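Local coordinates for defective in germ line development protein 3, isoform a (Caenorhabditis elegans, PDB 3N89) that probably acts in germline development as a Bicaudal-C-type protein whose four KH domains build a globular platform, at residues E158-Q161 against H162-I165. Residues are numbered along the deposited sequence; the frame is centred on the assembly and turned at random.
Sequences EKNQ and HELI
With CG anti to the carbonyl carbon, beside the backbone N, in both residues (chi1 -63° in Asn-160, -73° in Glu-163), the two side chains run side by side and point the same way. Amide ND2 of Asn-160 comes 3.3 Å from carboxylate OE2 of Glu-163, but the angle is poor for a hydrogen bond and the two planes are turned 38° apart. The other oxygen, OE1 of Glu-163, accepts a hydrogen bond from ND2 of Asn-133. A leucine in place of Glu-163 has no carboxylate, and the Asn-133 amide would probably be left without this acceptor. Asn-160 is the N-cap of helix 161-175, which follows strand 149-157 in the second of the KH domains of GLD-3, yet its side chain makes no capping bond. Its carbonyl takes the first i+4 bond of the helix: N of Leu-164 reaches O of Asn-160 at 3.1 Å, nearly in line with the C=O, while N of Glu-163 adds a weak bond. One residue on, N of Ile-165 donates to O of Gln-161 at 3.2 Å from above the carbonyl plane. Ile-165 also packs on Leu-249 of helix 245-257, while Leu-164, buried, turns onto Phe-106 and Ile-154 of the sheet.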
loop_
_atom_site.group_PDB
_atom_site.type_symbol
_atom_site.label_atom_id
_atom_site.label_comp_id
_atom_site.label_asym_id
_atom_site.label_seq_id
_atom_site.Cartn_x
_atom_site.Cartn_y
_atom_site.Cartn_z
ATOM N N GLU A 158 -0.686 -1.087 -12.497
ATOM C CA GLU A 158 -1.922 -0.399 -12.147
ATOM C C GLU A 158 -2.406 0.536 -13.258
ATOM O O GLU A 158 -3.564 0.468 -13.681
ATOM N N LYS A 159 -1.516 1.399 -13.736
ATOM C CA LYS A 159 -1.864 2.368 -14.777
ATOM C C LYS A 159 -2.431 1.768 -16.069
ATOM O O LYS A 159 -3.060 2.479 -16.856
ATOM C CB LYS A 159 -0.648 3.242 -15.117
ATOM C CG LYS A 159 0.501 2.472 -15.756
ATOM C CD LYS A 159 1.624 3.385 -16.179
ATOM C CE LYS A 159 1.227 4.205 -17.394
ATOM N NZ LYS A 159 2.327 5.126 -17.818
ATOM N N ASN A 160 -2.206 0.472 -16.292
ATOM C CA ASN A 160 -2.702 -0.208 -17.492
ATOM C C ASN A 160 -3.904 -1.108 -17.188
ATOM O O ASN A 160 -4.219 -2.031 -17.949
ATOM C CB ASN A 160 -1.595 -1.062 -18.113
ATOM C CG ASN A 160 -0.420 -0.241 -18.599
ATOM O OD1 ASN A 160 0.723 -0.680 -18.502
ATOM N ND2 ASN A 160 -0.690 0.940 -19.142
ATOM N N GLN A 161 -4.579 -0.829 -16.081
ATOM C CA GLN A 161 -5.743 -1.607 -15.662
ATOM C C GLN A 161 -6.846 -1.675 -16.725
ATOM O O GLN A 161 -7.650 -2.608 -16.741
ATOM C CB GLN A 161 -6.307 -1.006 -14.379
ATOM C CG GLN A 161 -7.218 -1.916 -13.601
ATOM C CD GLN A 161 -7.524 -1.360 -12.226
ATOM O OE1 GLN A 161 -8.316 -0.427 -12.082
ATOM N NE2 GLN A 161 -6.880 -1.922 -11.203
ATOM N N HIS A 162 -6.894 -0.678 -17.599
ATOM C CA HIS A 162 -7.901 -0.657 -18.651
ATOM C C HIS A 162 -7.507 -1.689 -19.694
ATOM O O HIS A 162 -8.347 -2.421 -20.214
ATOM C CB HIS A 162 -7.972 0.731 -19.285
ATOM C CG HIS A 162 -8.983 0.846 -20.379
ATOM N ND1 HIS A 162 -8.635 1.091 -21.690
ATOM C CD2 HIS A 162 -10.337 0.769 -20.357
ATOM C CE1 HIS A 162 -9.729 1.166 -22.428
ATOM N NE2 HIS A 162 -10.774 0.974 -21.643
ATOM N N GLU A 163 -6.214 -1.748 -19.983
ATOM C CA GLU A 163 -5.694 -2.699 -20.953
ATOM C C GLU A 163 -5.893 -4.145 -20.495
ATOM O O GLU A 163 -6.176 -5.024 -21.308
ATOM C CB GLU A 163 -4.202 -2.451 -21.195
ATOM C CG GLU A 163 -3.878 -1.202 -22.004
ATOM C CD GLU A 163 -2.382 -1.046 -22.254
ATOM O OE1 GLU A 163 -1.732 -2.059 -22.601
ATOM O OE2 GLU A 163 -1.857 0.082 -22.118
ATOM N N LEU A 164 -5.743 -4.397 -19.199
ATOM C CA LEU A 164 -5.899 -5.754 -18.686
ATOM C C LEU A 164 -7.344 -6.221 -18.727
ATOM O O LEU A 164 -7.637 -7.307 -19.234
ATOM C CB LEU A 164 -5.355 -5.856 -17.258
ATOM C CG LEU A 164 -5.327 -7.267 -16.653
ATOM C CD1 LEU A 164 -4.212 -7.348 -15.632
ATOM C CD2 LEU A 164 -6.669 -7.614 -16.037
ATOM N N ILE A 165 -8.252 -5.412 -18.195
ATOM C CA ILE A 165 -9.665 -5.780 -18.199
ATOM C C ILE A 165 -10.136 -6.145 -19.608
ATOM O O ILE A 165 -10.721 -7.204 -19.819
ATOM C CB ILE A 165 -10.543 -4.634 -17.664
ATOM C CG1 ILE A 165 -10.184 -4.349 -16.199
ATOM C CG2 ILE A 165 -12.009 -5.001 -17.808
ATOM C CD1 ILE A 165 -11.081 -3.337 -15.510
#